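Local coordinates for pyrrolidone-carboxylate peptidase (Deinococcus radiodurans R1, PDB 5Z48), which probably removes N-terminal pyroglutamyl (5-oxoproline) groups from peptides as a cytoplasmic thiol exopeptidase, generally where the second residue is not proline, at residues Q24-L29 with V40-L45; P78-E83 with A131-D136; T118-A123 with E206-Q211. All blocks are in the same frame, centred on the assembly; numbering follows the deposited sequence. Where two conformers were deposited one is given.

Contact 1: residues Q24-L29 with V40-L45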
loop_
_atom_site.group_PDB
_atom_site.type_symbol
_atom_site.label_atom_id
_atom_site.label_comp_id
_atom_site.label_asym_id
_atom_site.label_seq_id
_atom_site.Cartn_x
_atom_site.Cartn_y
_atom_site.Cartn_z
ATOM N N GLN B 24 18.946 13.124 13.299
ATOM C CA GLN B 24 20.050 12.257 13.718
ATOM C C GLN B 24 21.160 12.240 12.684
ATOM O O GLN B 24 22.342 12.229 13.036
ATOM C CB GLN B 24 19.529 10.836 13.945
ATOM C CG GLN B 24 18.477 10.729 15.018
ATOM C CD GLN B 24 19.067 10.761 16.379
ATOM O OE1 GLN B 24 20.306 10.730 16.538
ATOM N NE2 GLN B 24 18.205 10.853 17.403
ATOM N N ALA B 25 20.801 12.149 11.402
ATOM C CA ALA B 25 21.827 12.104 10.366
ATOM C C ALA B 25 22.593 13.421 10.293
ATOM O O ALA B 25 23.822 13.404 10.135
ATOM C CB ALA B 25 21.178 11.776 9.027
ATOM N N ALA B 26 21.882 14.556 10.350
ATOM C CA ALA B 26 22.593 15.836 10.315
ATOM C C ALA B 26 23.548 15.942 11.491
ATOM O O ALA B 26 24.699 16.399 11.346
ATOM C CB ALA B 26 21.600 17.011 10.317
ATOM N N GLN B 27 23.110 15.513 12.681
ATOM C CA GLN B 27 23.972 15.602 13.850
ATOM C C GLN B 27 25.231 14.760 13.683
ATOM O O GLN B 27 26.340 15.209 14.020
ATOM C CB GLN B 27 23.202 15.179 15.108
ATOM C CG GLN B 27 23.802 15.743 16.415
ATOM C CD GLN B 27 23.485 17.246 16.605
ATOM O OE1 GLN B 27 22.554 17.772 16.009
ATOM N NE2 GLN B 27 24.197 17.893 17.530
ATOM N N GLU B 28 25.086 13.529 13.160
ATOM C CA GLU B 28 26.235 12.642 13.057
ATOM C C GLU B 28 27.226 13.104 12.005
ATOM O O GLU B 28 28.442 12.857 12.162
ATOM C CB GLU B 28 25.792 11.224 12.684
ATOM C CG GLU B 28 24.986 10.459 13.684
ATOM C CD GLU B 28 24.819 9.018 13.186
ATOM O OE1 GLU B 28 25.869 8.358 12.947
ATOM O OE2 GLU B 28 23.665 8.568 12.969
ATOM N N LEU B 29 26.752 13.777 10.953
ATOM C CA LEU B 29 27.622 14.118 9.844
ATOM C C LEU B 29 28.206 15.523 9.960
ATOM O O LEU B 29 29.093 15.875 9.166
ATOM C CB LEU B 29 26.864 13.958 8.518
ATOM C CG LEU B 29 26.464 12.496 8.254
ATOM C CD1 LEU B 29 25.518 12.468 7.041
ATOM C CD2 LEU B 29 27.676 11.569 8.026
ATOM N N VAL B 40 31.194 19.517 5.729
ATOM C CA VAL B 40 29.760 19.544 6.035
ATOM C C VAL B 40 29.526 20.443 7.237
ATOM O O VAL B 40 30.224 20.309 8.258
ATOM C CB VAL B 40 29.252 18.126 6.326
ATOM C CG1 VAL B 40 27.756 18.171 6.816
ATOM C CG2 VAL B 40 29.417 17.221 5.101
ATOM N N HIS B 41 28.574 21.368 7.124
ATOM C CA HIS B 41 28.097 22.173 8.247
ATOM C C HIS B 41 26.637 21.807 8.449
ATOM O O HIS B 41 25.827 22.035 7.552
ATOM C CB HIS B 41 28.192 23.672 7.938
ATOM C CG HIS B 41 27.632 24.530 9.022
ATOM N ND1 HIS B 41 28.406 25.001 10.060
ATOM C CD2 HIS B 41 26.369 24.954 9.263
ATOM C CE1 HIS B 41 27.650 25.722 10.872
ATOM N NE2 HIS B 41 26.403 25.684 10.424
ATOM N N SER B 42 26.287 21.257 9.607
ATOM C CA SER B 42 24.902 20.838 9.831
ATOM C C SER B 42 24.132 21.835 10.695
ATOM O O SER B 42 24.690 22.506 11.567
ATOM C CB SER B 42 24.857 19.488 10.536
ATOM O OG SER B 42 25.537 18.522 9.782
ATOM N N ALA B 43 22.806 21.834 10.514
ATOM C CA ALA B 43 21.886 22.594 11.355
ATOM C C ALA B 43 20.543 21.890 11.428
ATOM O O ALA B 43 20.140 21.175 10.506
ATOM C CB ALA B 43 21.664 24.027 10.838
ATOM N N LEU B 44 19.884 22.055 12.552
ATOM C CA LEU B 44 18.529 21.562 12.688
ATOM C C LEU B 44 17.544 22.705 12.533
ATOM O O LEU B 44 17.774 23.818 13.014
ATOM C CB LEU B 44 18.342 20.888 14.032
ATOM C CG LEU B 44 19.189 19.632 14.168
ATOM C CD1 LEU B 44 18.744 18.942 15.453
ATOM C CD2 LEU B 44 19.093 18.683 12.957
ATOM N N LEU B 45 16.467 22.425 11.819
ATOM C CA LEU B 45 15.380 23.375 11.619
ATOM C C LEU B 45 14.131 22.984 12.412
ATOM O O LEU B 45 13.820 21.789 12.567
ATOM C CB LEU B 45 15.010 23.428 10.132
ATOM C CG LEU B 45 16.195 23.817 9.210
ATOM C CD1 LEU B 45 15.784 23.748 7.726
ATOM C CD2 LEU B 45 16.699 25.227 9.477
#
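A26 meets S42 at the centre of this contact, where helix 21-29 lies on the sheet of the α/β fold. The helix is part of a beta-alpha-beta crossover: it carries the chain from strand 5-11 toward its parallel neighbour 38-45, with the short strand 33-34 inserted on the way. Its direction is 146° from that of the strand segment, and the two axes come within 7.4 Å.

A26 points its methyl at the strand. CB rests between S42 CB at 4.1 Å and L44 CD2 at 4.0 Å, small enough to let the backbones come close here. Its carbonyl points onward along the helix, and S42 OG donates to A26 O over 2.8 Å, arriving tilted by 30° from the carbonyl plane. That hydroxyl stands beside its own backbone N, anti to the carbonyl carbon (chi1 -58°). A26 O also takes a weak bond from L29 N, and S42 N on its side is bonded to H30 ND1; the S42 hydroxyl and the H30 ring thus both tie the strand to the end of the helix.

Q27 starts out pointing from the strand, but its chain bends at chi2 and its far end comes back toward the strand at the exposed border. OE1 ends 4.0 Å from L44 CD1, the two side chains crossing at about a right angle in a light touch; L44 was modelled in two conformers.

L29 closes the helix. Its side chain turns to V201 of helix 194-211, whereas H41, A43 and L45 face helix 49-63 on the other side of the sheet. What L29 offers the strand is its backbone: V40 CG1 comes 3.5 Å from L29 O.

Contact 2: residues P78-E83 with A131-D136; sequences PQVTLE and AEIPGD
T81 and D136 form the tight part of this contact, a parallel bridge between strands 80-90 and 135-138. D136 is held by both of its backbone groups. L82 N donates to D136 O over 2.9 Å at 158°, while D136 N reaches the carbonyl of V80 with a longer bond, 3.3 Å to V80 O. Between them T81 CA sends a CA-H...O contact to the same D136 O. V80 CG2 sits in the crowded position between its backbone N and carbonyl carbon, 3.9 Å from I133 CG2, with W128 and A200 covering the valine.

Toward Q79 the backbones part, and two waters lie beside a close side-chain contact. One water accepts from V80 N and donates to P134 O, bridging two backbones that do not bond directly. A second lies 2.7 Å from Q79 OE1 and has a weak link to G135 O. Extended beyond CG, the Q79 side chain crosses P134 at about a right angle and its amide packs against P134 CB, with CD 3.4 Å from that atom; NE2 donates to L189 O of the second subunit. An alanine here would probably leave L189 O of that subunit without its donor and open a gap beside P134 CB.

Farther along, T81 OG1 bonds R77, which also forms a salt bridge with E83, and E83 OE2 is hydrogen-bonded to H171 ND1. By similarity E83 and H171 are active-site residues, so the backbone bonds at V80 and L82 probably help fix the strand that presents the glutamate to the histidine.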
loop_
_atom_site.group_PDB
_atom_site.type_symbol
_atom_site.label_atom_id
_atom_site.label_comp_id
_atom_site.label_asym_id
_atom_site.label_seq_id
_atom_site.Cartn_x
_atom_site.Cartn_y
_atom_site.Cartn_z
ATOM N N PRO B 78 9.452 3.741 1.695
ATOM C CA PRO B 78 10.357 2.602 1.987
ATOM C C PRO B 78 11.834 2.883 1.754
ATOM O O PRO B 78 12.676 2.201 2.363
ATOM C CB PRO B 78 9.867 1.501 1.019
ATOM C CG PRO B 78 9.277 2.300 -0.158
ATOM C CD PRO B 78 8.580 3.477 0.534
ATOM N N GLN B 79 12.181 3.881 0.932
ATOM C CA GLN B 79 13.555 4.071 0.474
ATOM C C GLN B 79 13.843 5.563 0.461
ATOM O O GLN B 79 12.927 6.388 0.312
ATOM C CB GLN B 79 13.791 3.450 -0.935
ATOM C CG GLN B 79 13.450 1.950 -0.976
ATOM C CD GLN B 79 13.533 1.322 -2.354
ATOM O OE1 GLN B 79 13.853 2.017 -3.324
ATOM N NE2 GLN B 79 13.288 -0.010 -2.446
ATOM N N VAL B 80 15.128 5.912 0.622
ATOM C CA VAL B 80 15.509 7.317 0.452
ATOM C C VAL B 80 15.094 7.830 -0.926
ATOM O O VAL B 80 15.191 7.106 -1.939
ATOM C CB VAL B 80 17.017 7.515 0.658
ATOM C CG1 VAL B 80 17.379 7.283 2.141
ATOM C CG2 VAL B 80 17.881 6.610 -0.231
ATOM N N THR B 81 14.662 9.102 -0.968
ATOM C CA THR B 81 14.204 9.740 -2.198
ATOM C C THR B 81 14.740 11.162 -2.323
ATOM O O THR B 81 14.998 11.855 -1.328
ATOM C CB THR B 81 12.647 9.791 -2.316
ATOM O OG1 THR B 81 12.062 10.339 -1.110
ATOM C CG2 THR B 81 12.090 8.375 -2.576
ATOM N N LEU B 82 14.954 11.575 -3.573
ATOM C CA LEU B 82 15.397 12.933 -3.911
ATOM C C LEU B 82 14.228 13.685 -4.533
ATOM O O LEU B 82 13.625 13.202 -5.512
ATOM C CB LEU B 82 16.557 12.897 -4.913
ATOM C CG LEU B 82 17.806 12.182 -4.484
ATOM C CD1 LEU B 82 18.685 12.033 -5.723
ATOM C CD2 LEU B 82 18.509 12.984 -3.377
ATOM N N GLU B 83 13.905 14.881 -3.989
ATOM C CA GLU B 83 12.777 15.669 -4.490
ATOM C C GLU B 83 13.151 16.410 -5.756
ATOM O O GLU B 83 14.143 17.158 -5.795
ATOM C CB GLU B 83 12.297 16.676 -3.422
ATOM C CG GLU B 83 11.760 15.963 -2.187
ATOM C CD GLU B 83 10.584 15.036 -2.443
ATOM O OE1 GLU B 83 9.944 15.108 -3.535
ATOM O OE2 GLU B 83 10.330 14.178 -1.541
ATOM N N ALA B 131 26.679 1.971 -3.695
ATOM C CA ALA B 131 26.763 1.673 -2.266
ATOM C C ALA B 131 25.698 0.691 -1.788
ATOM O O ALA B 131 25.534 0.521 -0.571
ATOM C CB ALA B 131 26.666 2.975 -1.458
ATOM N N GLU B 132 24.968 0.059 -2.722
ATOM C CA GLU B 132 23.917 -0.927 -2.432
ATOM C C GLU B 132 22.765 -0.317 -1.636
ATOM O O GLU B 132 22.120 -1.014 -0.848
ATOM C CB GLU B 132 24.471 -2.166 -1.726
ATOM C CG GLU B 132 25.546 -2.864 -2.566
ATOM C CD GLU B 132 26.177 -4.049 -1.890
ATOM O OE1 GLU B 132 27.245 -4.491 -2.386
ATOM O OE2 GLU B 132 25.661 -4.531 -0.850
ATOM N N ILE B 133 22.449 0.942 -1.921
ATOM C CA ILE B 133 21.325 1.649 -1.293
ATOM C C ILE B 133 20.233 1.833 -2.340
ATOM O O ILE B 133 20.441 2.572 -3.319
ATOM C CB ILE B 133 21.760 3.004 -0.704
ATOM C CG1 ILE B 133 22.789 2.758 0.405
ATOM C CG2 ILE B 133 20.558 3.774 -0.121
ATOM C CD1 ILE B 133 23.496 4.045 0.832
ATOM N N PRO B 134 19.055 1.213 -2.159
ATOM C CA PRO B 134 17.892 1.500 -3.023
ATOM C C PRO B 134 17.404 2.927 -2.838
ATOM O O PRO B 134 17.398 3.450 -1.725
ATOM C CB PRO B 134 16.826 0.521 -2.511
ATOM C CG PRO B 134 17.480 -0.451 -1.636
ATOM C CD PRO B 134 18.768 0.210 -1.115
ATOM N N GLY B 135 17.017 3.579 -3.944
ATOM C CA GLY B 135 16.471 4.930 -3.837
ATOM C C GLY B 135 15.946 5.418 -5.168
ATOM O O GLY B 135 16.075 4.743 -6.195
ATOM N N ASP B 136 15.317 6.592 -5.149
ATOM C CA ASP B 136 14.685 7.071 -6.389
ATOM C C ASP B 136 14.427 8.566 -6.268
ATOM O O ASP B 136 14.647 9.176 -5.231
ATOM C CB ASP B 136 13.390 6.329 -6.694
ATOM C CG ASP B 136 13.114 6.225 -8.209
ATOM O OD1 ASP B 136 13.731 6.960 -9.019
ATOM O OD2 ASP B 136 12.259 5.395 -8.589
HETATM O O HOH W 1 14.605 1.622 -5.903
HETATM O O HOH W 2 16.838 3.519 0.878
#

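Contact 3: residues T118-A123 with E206-Q211; sequences TLPLRA and EAITAQ. With DMS (dimethyl sulfoxide), chain H.
L121 N, just past the P120 that packs on helix 194-211, makes the shortest sound polar bond here, 2.9 Å to the O of a dimethyl sulfoxide molecule. The solvent molecule, probably from the crystallisation liquor, sits at the N-terminal end of helix 121-130, where the first N-H groups of a helix lack acceptors from their own helix. Its C2 lies 3.8 Å from L121 CD1.

P120, at the N-cap position and at the centre of an inverse gamma turn, faces the other helix. Its ring and the Q211 side chain slide past each other in opposite directions, CG of the proline 3.7 Å from Q211 CG. Q211 then bends at chi2 (-66°), which brings CD to 3.8 Å from A123 CB; NE2 packs against A123 CB too. This glutamine forms the exposed border of the contact. One turn earlier on the helix, A207 CB is 4.1 Å from A123 O.

The buried part lies on the sheet side. L119 and I208 meet obliquely through their ends, L119 CD2 to I208 CD1 at 3.8 Å, and both lean on L69 of strand 67-73 and on I124. R122 turns from all this to form salt bridges with D91 and D104 of the third subunit.

Contact across the pair is thus by van der Waals packing, with P120, A123 and Q211 toward the surface and L119 and I208 buried. The N-terminal end of helix 121-130 and the loop before it pack on helix 194-211 within the layer that covers one face of the sheet, as in the α/β/α architecture of peptidase family C15.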
loop_
_atom_site.group_PDB
_atom_site.type_symbol
_atom_site.label_atom_id
_atom_site.label_comp_id
_atom_site.label_asym_id
_atom_site.label_seq_id
_atom_site.Cartn_x
_atom_site.Cartn_y
_atom_site.Cartn_z
ATOM N N THR B 118 18.297 21.616 -7.986
ATOM C CA THR B 118 19.488 21.755 -8.835
ATOM C C THR B 118 20.622 20.822 -8.400
ATOM O O THR B 118 21.774 21.008 -8.831
ATOM C CB THR B 118 19.957 23.208 -8.832
ATOM O OG1 THR B 118 20.129 23.626 -7.470
ATOM C CG2 THR B 118 18.910 24.124 -9.506
ATOM N N LEU B 119 20.310 19.817 -7.579
ATOM C CA LEU B 119 21.251 18.753 -7.282
ATOM C C LEU B 119 21.457 17.869 -8.517
ATOM O O LEU B 119 20.590 17.784 -9.392
ATOM C CB LEU B 119 20.733 17.885 -6.123
ATOM C CG LEU B 119 20.627 18.561 -4.755
ATOM C CD1 LEU B 119 20.169 17.544 -3.767
ATOM C CD2 LEU B 119 22.001 19.091 -4.386
ATOM N N PRO B 120 22.599 17.163 -8.593
ATOM C CA PRO B 120 22.847 16.215 -9.688
ATOM C C PRO B 120 22.128 14.901 -9.389
ATOM O O PRO B 120 22.695 13.974 -8.831
ATOM C CB PRO B 120 24.374 16.087 -9.676
ATOM C CG PRO B 120 24.760 16.331 -8.227
ATOM C CD PRO B 120 23.782 17.370 -7.745
ATOM N N LEU B 121 20.817 14.874 -9.714
ATOM C CA LEU B 121 19.950 13.779 -9.255
ATOM C C LEU B 121 20.468 12.426 -9.710
ATOM O O LEU B 121 20.523 11.485 -8.901
ATOM C CB LEU B 121 18.499 13.983 -9.734
ATOM C CG LEU B 121 17.866 15.284 -9.241
ATOM C CD1 LEU B 121 16.459 15.413 -9.879
ATOM C CD2 LEU B 121 17.810 15.414 -7.715
ATOM N N ARG B 122 20.795 12.276 -10.999
ATOM C CA ARG B 122 21.185 10.944 -11.476
ATOM C C ARG B 122 22.525 10.507 -10.894
ATOM O O ARG B 122 22.693 9.317 -10.581
ATOM C CB ARG B 122 21.211 10.883 -13.006
ATOM C CG ARG B 122 19.839 11.104 -13.660
ATOM C CD ARG B 122 18.831 9.979 -13.410
ATOM N NE ARG B 122 17.462 10.395 -13.795
ATOM C CZ ARG B 122 16.383 9.650 -13.569
ATOM N NH1 ARG B 122 16.498 8.452 -12.989
ATOM N NH2 ARG B 122 15.178 10.102 -13.863
ATOM N N ALA B 123 23.453 11.442 -10.664
ATOM C CA ALA B 123 24.726 11.082 -10.043
ATOM C C ALA B 123 24.521 10.589 -8.618
ATOM O O ALA B 123 25.217 9.675 -8.156
ATOM C CB ALA B 123 25.655 12.284 -10.048
ATOM N N GLU B 206 28.563 13.110 -0.554
ATOM C CA GLU B 206 29.816 12.856 -1.258
ATOM C C GLU B 206 29.629 12.985 -2.766
ATOM O O GLU B 206 30.508 13.519 -3.466
ATOM C CB GLU B 206 30.341 11.453 -0.878
ATOM C CG GLU B 206 30.692 11.313 0.612
ATOM C CD GLU B 206 31.025 9.888 1.085
ATOM O OE1 GLU B 206 30.649 8.917 0.394
ATOM O OE2 GLU B 206 31.663 9.757 2.163
ATOM N N ALA B 207 28.492 12.519 -3.277
ATOM C CA ALA B 207 28.261 12.615 -4.722
ATOM C C ALA B 207 28.062 14.073 -5.150
ATOM O O ALA B 207 28.544 14.484 -6.214
ATOM C CB ALA B 207 27.060 11.769 -5.157
ATOM N N ILE B 208 27.356 14.855 -4.330
ATOM C CA ILE B 208 27.111 16.255 -4.667
ATOM C C ILE B 208 28.433 17.008 -4.760
ATOM O O ILE B 208 28.693 17.748 -5.717
ATOM C CB ILE B 208 26.184 16.901 -3.620
ATOM C CG1 ILE B 208 24.753 16.336 -3.731
ATOM C CG2 ILE B 208 26.197 18.417 -3.806
ATOM C CD1 ILE B 208 23.919 16.515 -2.433
ATOM N N THR B 209 29.296 16.815 -3.766
ATOM C CA THR B 209 30.518 17.612 -3.775
ATOM C C THR B 209 31.508 17.109 -4.808
ATOM O O THR B 209 32.335 17.889 -5.300
ATOM C CB THR B 209 31.177 17.654 -2.393
ATOM O OG1 THR B 209 31.557 16.327 -2.001
ATOM C CG2 THR B 209 30.208 18.231 -1.316
ATOM N N ALA B 210 31.467 15.818 -5.128
ATOM C CA ALA B 210 32.308 15.304 -6.197
ATOM C C ALA B 210 31.913 15.937 -7.525
ATOM O O ALA B 210 32.763 16.234 -8.351
ATOM C CB ALA B 210 32.198 13.781 -6.261
ATOM N N GLN B 211 30.613 16.178 -7.726
ATOM C CA GLN B 211 30.174 16.746 -9.003
ATOM C C GLN B 211 30.552 18.205 -9.129
ATOM O O GLN B 211 30.772 18.690 -10.243
ATOM C CB GLN B 211 28.656 16.614 -9.178
ATOM C CG GLN B 211 28.135 15.214 -9.377
ATOM C CD GLN B 211 28.605 14.604 -10.687
ATOM O OE1 GLN B 211 28.572 15.249 -11.732
ATOM N NE2 GLN B 211 29.092 13.374 -10.626
HETATM S S DMS H . 18.981 17.247 -12.670
HETATM O O DMS H . 19.830 16.181 -12.095
HETATM C C1 DMS H . 18.425 18.550 -11.536
HETATM C C2 DMS H . 17.424 16.584 -13.325
#

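In the fold
Helix 194-211 ties the three places together: its residues touch L29 of contact 1 and V80 and I133 of contact 2, and its C-terminal end is half of contact 3. Contacts 2 and 3 adjoin directly, L82 CD1 lying 3.7 Å from L121 O, with their centres 14 Å apart; helix 121-130 leads from one to the other. Contact 1 stands off, its centre about 19 Å from that of contact 2 and 18 Å from that of contact 3. Contact 2 holds E83, an active-site residue by similarity, and the T81 side chain is about 3 Å from that of H171 and 9 Å from bound pyroglutamate. The L44 side chain is about 10 Å from that ligand.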